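Local coordinates for protein F420-reducing hydrogenase, subunit beta (Methanothermobacter marburgensis, PDB 4OMF) that probably passes electrons between an iron-sulfur cluster and coenzyme F420 through its bound FAD, as the flavin subunit of an F420-reducing hydrogenase, at residues 8-13 with 239-244; 204-209 with 220-225. One frame throughout, in Å; residues are numbered along the deposited sequence.

Contact 1 of 2, residues 8-13 with 239-244; sequences EIVSAR and FETKPI
Residues 8-13 and 239-244 form an antiparallel strand pair at one margin of the mixed beta-sheet, where strand 239-243 is the outermost strand of this chain and strand 8-14 lies just inside it. Ser11 pairs with Lys242 through two bonds, Ser11 N to Lys242 O and Lys242 N to Ser11 O, each 2.8 Å long. Arg13 and Glu240 repeat the pattern with longer bonds, Glu240 N reaching Arg13 O at 3.0 Å. Between them stands the non-hydrogen-bonded pair Ala12 and Thr241, whose CA atoms lie 4.3 Å apart. With OG1 of Thr241 between the backbone N and the carbonyl carbon (chi1 71°), CG2 is left anti to the carbonyl carbon and meets Ala12 CB at 3.9 Å. On that face helix 224-235 covers the pair, with Phe230 against Ala12 and Val234 against Thr241. Past Pro243 the chain turns, and Ile244 CB faces back toward strand 8-14. Its CG2 approaches Ile9 O at 3.6 Å, while chi1 -162° and chi2 62° together bring CD1 to 4.1 Å from Ser11 CB. With an alanine here CB could still meet Ile9 CG2, but the loss of CG2 and CD1 is likely to open a gap over Ile9 O and beside Ser11 CB. At the far end, the edge of the Phe239 ring meets the backbone of Arg13, with CD2 3.7 Å from Arg13 O.

Contact 2 of 2, residues 204-209 with 220-225; sequences DVSTGS and ITRTDA. With FAD (flavin-adenine dinucleotide), chain R; KEN (N,N-dimethylmethanamine), chain P.
The carbonyl oxygen of Asp204 accepts two successive backbone N-H groups, those of Arg222 and Thr223, where the hairpin of strands 205-208 and 217-221 gives way to helix 224-235. Arg222 N comes at 3.0 Å, tilted 24° from the carbonyl plane, whereas Thr223 N, longer at 3.3 Å, lies in that plane on a lone pair. Thr223 is the N-cap: its OG1 accepts the N-H of Gly226 in the first turn of the helix. OG1 also lies close to Asp204 OD1, a doubtful bond because the carboxylate sits too near the bound N,N-dimethylmethanamine; Arg110 salt-bridges OD1 and Leu129 N bonds OD2. Within the hairpin, Ser206 and Ile220 form a hydrogen-bonded antiparallel pair, Ile220 N to Ser206 O being nearly straight at 178°. On one face Val205 CG1 and Thr221 CG2 lie side by side, 4.0 Å apart. On the other, the extended Arg222 chain brings NE to Ser206 OG at 2.9 Å, in the guanidinium plane, while Ile220 CG2 sits 3.6 Å above the centre of that plane. Ser206 OG accepts there and so can give its own proton to Ala200 O; Arg222 NH1 reaches Thr5 O and NH2 Val199 O. At the strand's other end Ser209 N donates to FAD O2 at 2.9 Å. All three guanidinium nitrogens thus meet neutral oxygens, which is likely to hold the plane fixed and spread its charge over carbonyl dipoles.

How the contacts relate
From the N terminus the chain enters strand 8-14, the first half of contact 1, and meets its partner strand 239-243 after 225 further residues, so this pairing closes a long loop and joins the two family regions of the protein. Contact 2 is nested inside that loop and closes a short one of its own, with ten residues between 204-209 and 220-225. Helix 224-235 then runs on from contact 2 and leads into strand 239-243. The centres lie 11 Å apart, and strands 217-221 and 8-14 are neighbours in one sheet: Glu8 O is 3.0 Å from Thr221 N, a probable hydrogen bond, and Ile9 CG1 packs on Ile220 CG1.

Contact 1 of 2, residues 8-13 with 239-244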
loop_
_atom_site.group_PDB
_atom_site.type_symbol
_atom_site.label_atom_id
_atom_site.label_comp_id
_atom_site.label_asym_id
_atom_site.label_seq_id
_atom_site.Cartn_x
_atom_site.Cartn_y
_atom_site.Cartn_z
ATOM N N GLU C 8 1.586 11.007 46.784
ATOM C CA GLU C 8 2.655 10.687 47.725
ATOM C C GLU C 8 3.865 10.114 47.001
ATOM O O GLU C 8 3.716 9.474 45.971
ATOM C CB GLU C 8 2.159 9.698 48.782
ATOM C CG GLU C 8 3.141 9.539 49.940
ATOM C CD GLU C 8 2.537 8.829 51.134
ATOM O OE1 GLU C 8 1.330 8.517 51.087
ATOM O OE2 GLU C 8 3.272 8.590 52.119
ATOM N N ILE C 9 5.058 10.374 47.538
ATOM C CA ILE C 9 6.291 9.771 47.043
ATOM C C ILE C 9 6.999 9.054 48.189
ATOM O O ILE C 9 7.238 9.654 49.242
ATOM C CB ILE C 9 7.248 10.819 46.441
ATOM C CG1 ILE C 9 6.548 11.586 45.309
ATOM C CG2 ILE C 9 8.525 10.138 45.954
ATOM C CD1 ILE C 9 7.429 12.635 44.642
ATOM N N VAL C 10 7.326 7.776 47.978
ATOM C CA VAL C 10 8.008 6.964 48.975
ATOM C C VAL C 10 9.141 6.174 48.323
ATOM O O VAL C 10 9.202 6.050 47.090
ATOM C CB VAL C 10 7.045 5.963 49.668
ATOM C CG1 VAL C 10 5.956 6.718 50.461
ATOM C CG2 VAL C 10 6.422 4.974 48.647
ATOM N N SER C 11 10.021 5.634 49.159
ATOM C CA SER C 11 10.969 4.615 48.718
ATOM C C SER C 11 10.398 3.250 49.115
ATOM O O SER C 11 9.920 3.099 50.243
ATOM C CB SER C 11 12.353 4.835 49.355
ATOM O OG SER C 11 13.348 4.116 48.635
ATOM N N ALA C 12 10.418 2.274 48.203
ATOM C CA ALA C 12 9.781 0.992 48.512
ATOM C C ALA C 12 10.478 -0.208 47.896
ATOM O O ALA C 12 11.227 -0.101 46.910
ATOM C CB ALA C 12 8.288 1.005 48.084
ATOM N N ARG C 13 10.212 -1.362 48.497
ATOM C CA ARG C 13 10.793 -2.628 48.061
ATOM C C ARG C 13 9.799 -3.757 48.326
ATOM O O ARG C 13 9.142 -3.786 49.367
ATOM C CB ARG C 13 12.121 -2.875 48.792
ATOM C CG ARG C 13 12.806 -4.210 48.535
ATOM C CD ARG C 13 14.227 -4.167 49.093
ATOM N NE ARG C 13 14.929 -5.451 49.059
ATOM C CZ ARG C 13 15.503 -5.983 47.982
ATOM N NH1 ARG C 13 15.449 -5.366 46.808
ATOM N NH2 ARG C 13 16.124 -7.149 48.084
ATOM N N PHE C 239 4.739 -4.694 50.443
ATOM C CA PHE C 239 5.838 -3.741 50.289
ATOM C C PHE C 239 6.262 -3.150 51.623
ATOM O O PHE C 239 5.441 -2.950 52.520
ATOM C CB PHE C 239 5.466 -2.587 49.346
ATOM C CG PHE C 239 5.181 -3.013 47.942
ATOM C CD1 PHE C 239 3.881 -3.058 47.471
ATOM C CD2 PHE C 239 6.215 -3.372 47.091
ATOM C CE1 PHE C 239 3.613 -3.456 46.173
ATOM C CE2 PHE C 239 5.952 -3.759 45.798
ATOM C CZ PHE C 239 4.646 -3.809 45.342
ATOM N N GLU C 240 7.564 -2.911 51.739
ATOM C CA GLU C 240 8.159 -2.115 52.807
ATOM C C GLU C 240 8.394 -0.722 52.226
ATOM O O GLU C 240 8.851 -0.604 51.089
ATOM C CB GLU C 240 9.478 -2.752 53.286
ATOM C CG GLU C 240 10.155 -2.087 54.482
ATOM C CD GLU C 240 11.574 -2.625 54.729
ATOM O OE1 GLU C 240 11.961 -3.626 54.074
ATOM O OE2 GLU C 240 12.302 -2.034 55.565
ATOM N N THR C 241 8.066 0.334 52.977
ATOM C CA THR C 241 8.255 1.700 52.469
ATOM C C THR C 241 8.966 2.611 53.468
ATOM O O THR C 241 8.878 2.413 54.681
ATOM C CB THR C 241 6.904 2.382 52.088
ATOM O OG1 THR C 241 6.155 2.702 53.272
ATOM C CG2 THR C 241 6.082 1.479 51.207
ATOM N N LYS C 242 9.662 3.613 52.937
ATOM C CA LYS C 242 10.279 4.677 53.730
ATOM C C LYS C 242 9.909 6.031 53.112
ATOM O O LYS C 242 9.848 6.148 51.880
ATOM C CB LYS C 242 11.809 4.517 53.770
ATOM C CG LYS C 242 12.307 3.103 54.088
ATOM C CD LYS C 242 13.846 2.992 54.111
ATOM C CE LYS C 242 14.280 1.668 54.749
ATOM N NZ LYS C 242 15.756 1.475 54.798
ATOM N N PRO C 243 9.663 7.059 53.948
ATOM C CA PRO C 243 9.501 8.412 53.398
ATOM C C PRO C 243 10.689 8.779 52.510
ATOM O O PRO C 243 11.833 8.510 52.879
ATOM C CB PRO C 243 9.445 9.300 54.649
ATOM C CG PRO C 243 8.922 8.400 55.711
ATOM C CD PRO C 243 9.505 7.039 55.413
ATOM N N ILE C 244 10.416 9.356 51.344
ATOM C CA ILE C 244 11.473 9.653 50.390
ATOM C C ILE C 244 12.453 10.706 50.944
ATOM O O ILE C 244 13.612 10.741 50.542
ATOM C CB ILE C 244 10.887 10.122 49.031
ATOM C CG1 ILE C 244 11.929 9.996 47.919
ATOM C CG2 ILE C 244 10.327 11.530 49.121
ATOM C CD1 ILE C 244 12.415 8.567 47.670
#

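Contact 2 of 2, residues 204-209 with 220-225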
loop_
_atom_site.group_PDB
_atom_site.type_symbol
_atom_site.label_atom_id
_atom_site.label_comp_id
_atom_site.label_asym_id
_atom_site.label_seq_id
_atom_site.Cartn_x
_atom_site.Cartn_y
_atom_site.Cartn_z
ATOM N N ASP C 204 -1.024 5.760 36.665
ATOM C CA ASP C 204 -1.694 5.681 37.963
ATOM C C ASP C 204 -0.696 5.750 39.125
ATOM O O ASP C 204 -0.944 6.437 40.118
ATOM C CB ASP C 204 -2.494 4.405 38.081
ATOM C CG ASP C 204 -3.696 4.392 37.168
ATOM O OD1 ASP C 204 -4.399 5.427 37.081
ATOM O OD2 ASP C 204 -3.945 3.342 36.558
ATOM N N VAL C 205 0.375 4.962 39.003
ATOM C CA VAL C 205 1.507 4.910 39.941
ATOM C C VAL C 205 2.736 4.872 39.065
ATOM O O VAL C 205 2.735 4.139 38.077
ATOM C CB VAL C 205 1.528 3.632 40.809
ATOM C CG1 VAL C 205 2.516 3.772 41.956
ATOM C CG2 VAL C 205 0.175 3.274 41.298
ATOM N N SER C 206 3.779 5.618 39.420
ATOM C CA SER C 206 5.004 5.633 38.622
ATOM C C SER C 206 6.196 5.168 39.463
ATOM O O SER C 206 6.283 5.496 40.643
ATOM C CB SER C 206 5.272 7.040 38.073
ATOM O OG SER C 206 4.148 7.576 37.386
ATOM N N THR C 207 7.115 4.406 38.876
ATOM C CA THR C 207 8.218 3.908 39.680
ATOM C C THR C 207 9.518 3.807 38.881
ATOM O O THR C 207 9.505 3.655 37.660
ATOM C CB THR C 207 7.819 2.531 40.332
ATOM O OG1 THR C 207 8.833 2.073 41.237
ATOM C CG2 THR C 207 7.572 1.476 39.265
ATOM N N GLY C 208 10.638 3.935 39.586
ATOM C CA GLY C 208 11.953 3.841 38.975
ATOM C C GLY C 208 13.002 3.703 40.058
ATOM O O GLY C 208 12.678 3.661 41.243
ATOM N N SER C 209 14.266 3.629 39.658
ATOM C CA SER C 209 15.336 3.442 40.633
ATOM C C SER C 209 15.826 4.764 41.186
ATOM O O SER C 209 16.261 4.839 42.338
ATOM C CB SER C 209 16.521 2.688 40.013
ATOM O OG SER C 209 17.034 3.404 38.901
ATOM N N ILE C 220 5.839 6.928 43.043
ATOM C CA ILE C 220 5.006 8.125 43.013
ATOM C C ILE C 220 3.562 7.710 42.749
ATOM O O ILE C 220 3.268 7.218 41.661
ATOM C CB ILE C 220 5.472 9.076 41.899
ATOM C CG1 ILE C 220 6.908 9.549 42.148
ATOM C CG2 ILE C 220 4.532 10.269 41.796
ATOM C CD1 ILE C 220 7.526 10.231 40.932
ATOM N N THR C 221 2.668 7.863 43.730
ATOM C CA THR C 221 1.257 7.559 43.472
ATOM C C THR C 221 0.580 8.823 42.955
ATOM O O THR C 221 0.898 9.920 43.398
ATOM C CB THR C 221 0.508 7.026 44.726
ATOM O OG1 THR C 221 0.682 7.928 45.811
ATOM C CG2 THR C 221 1.052 5.664 45.136
ATOM N N ARG C 222 -0.340 8.673 42.005
ATOM C CA ARG C 222 -0.905 9.830 41.327
ATOM C C ARG C 222 -2.437 9.857 41.312
ATOM O O ARG C 222 -3.049 10.822 41.783
ATOM C CB ARG C 222 -0.379 9.907 39.879
ATOM C CG ARG C 222 1.148 9.892 39.739
ATOM C CD ARG C 222 1.594 10.160 38.286
ATOM N NE ARG C 222 3.058 10.151 38.149
ATOM C CZ ARG C 222 3.837 11.209 38.357
ATOM N NH1 ARG C 222 3.312 12.386 38.718
ATOM N NH2 ARG C 222 5.154 11.094 38.204
ATOM N N THR C 223 -3.070 8.833 40.759
ATOM C CA THR C 223 -4.528 8.834 40.635
ATOM C C THR C 223 -5.154 8.144 41.845
ATOM O O THR C 223 -4.448 7.492 42.612
ATOM C CB THR C 223 -4.979 8.113 39.382
ATOM O OG1 THR C 223 -4.529 6.755 39.469
ATOM C CG2 THR C 223 -4.398 8.760 38.124
ATOM N N ASP C 224 -6.471 8.277 42.019
ATOM C CA ASP C 224 -7.154 7.569 43.105
ATOM C C ASP C 224 -6.877 6.058 43.039
ATOM O O ASP C 224 -6.604 5.426 44.063
ATOM C CB ASP C 224 -8.673 7.823 43.072
ATOM C CG ASP C 224 -9.042 9.273 43.393
ATOM O OD1 ASP C 224 -8.164 10.037 43.852
ATOM O OD2 ASP C 224 -10.223 9.645 43.195
ATOM N N ALA C 225 -6.924 5.497 41.834
ATOM C CA ALA C 225 -6.697 4.077 41.635
ATOM C C ALA C 225 -5.262 3.694 42.001
ATOM O O ALA C 225 -5.013 2.696 42.687
ATOM C CB ALA C 225 -6.998 3.700 40.190
HETATM P PA FAD R . 10.278 -5.446 37.933
HETATM O O1A FAD R . 11.715 -5.746 37.595
HETATM O O2A FAD R . 9.507 -6.187 38.985
HETATM O O5B FAD R . 9.444 -5.560 36.580
HETATM C C5B FAD R . 9.920 -4.758 35.490
HETATM C C4B FAD R . 8.743 -4.536 34.539
HETATM O O4B FAD R . 9.162 -3.688 33.467
HETATM C C3B FAD R . 8.294 -5.862 33.937
HETATM O O3B FAD R . 6.871 -6.029 34.031
HETATM C C2B FAD R . 8.702 -5.733 32.476
HETATM O O2B FAD R . 7.755 -6.396 31.623
HETATM C C1B FAD R . 8.717 -4.234 32.237
HETATM N N9A FAD R . 9.666 -3.903 31.160
HETATM C C8A FAD R . 10.958 -4.273 31.109
HETATM N N7A FAD R . 11.550 -3.788 29.992
HETATM C C5A FAD R . 10.596 -3.087 29.320
HETATM C C6A FAD R . 10.541 -2.333 28.047
HETATM N N6A FAD R . 11.628 -2.228 27.238
HETATM N N1A FAD R . 9.371 -1.755 27.729
HETATM C C2A FAD R . 8.265 -1.873 28.495
HETATM N N3A FAD R . 8.232 -2.556 29.664
HETATM C C4A FAD R . 9.362 -3.166 30.101
HETATM N N1 FAD R . 14.400 3.871 35.688
HETATM C C2 FAD R . 14.811 5.114 36.163
HETATM O O2 FAD R . 14.870 5.297 37.395
HETATM N N3 FAD R . 15.187 6.094 35.254
HETATM C C4 FAD R . 15.108 5.870 33.894
HETATM O O4 FAD R . 15.419 6.793 33.110
HETATM C C4X FAD R . 15.345 4.511 33.460
HETATM N N5 FAD R . 15.373 4.314 31.988
HETATM C C5X FAD R . 14.440 3.271 31.544
HETATM C C6 FAD R . 14.386 3.087 30.153
HETATM C C7 FAD R . 13.704 1.986 29.620
HETATM C C7M FAD R . 13.629 1.786 28.112
HETATM C C8 FAD R . 13.108 1.084 30.499
HETATM C C8M FAD R . 12.347 -0.148 30.048
HETATM C C9 FAD R . 13.172 1.254 31.899
HETATM C C9A FAD R . 13.922 2.306 32.436
HETATM N N10 FAD R . 13.909 2.543 33.836
HETATM C C10 FAD R . 14.701 3.532 34.389
HETATM C "C1'" FAD R . 13.028 1.821 34.775
HETATM C "C2'" FAD R . 13.671 0.635 35.445
HETATM O "O2'" FAD R . 14.783 0.167 34.832
HETATM C "C3'" FAD R . 12.773 -0.271 35.883
HETATM O "O3'" FAD R . 12.188 -0.984 34.890
HETATM C "C4'" FAD R . 11.821 0.180 36.977
HETATM O "O4'" FAD R . 12.522 0.751 38.102
HETATM C "C5'" FAD R . 10.925 -0.975 37.436
HETATM O "O5'" FAD R . 11.667 -1.858 38.263
HETATM P P FAD R . 10.933 -2.896 39.235
HETATM O O1P FAD R . 9.900 -2.109 40.009
HETATM O O2P FAD R . 11.959 -3.673 40.007
HETATM O O3P FAD R . 10.132 -3.849 38.186
HETATM C CA1 KEN P . -7.165 5.270 36.349
HETATM C CB1 KEN P . -8.155 4.689 34.114
HETATM C CC1 KEN P . -5.959 3.751 34.723
HETATM N NE1 KEN P . -7.300 4.204 35.264
#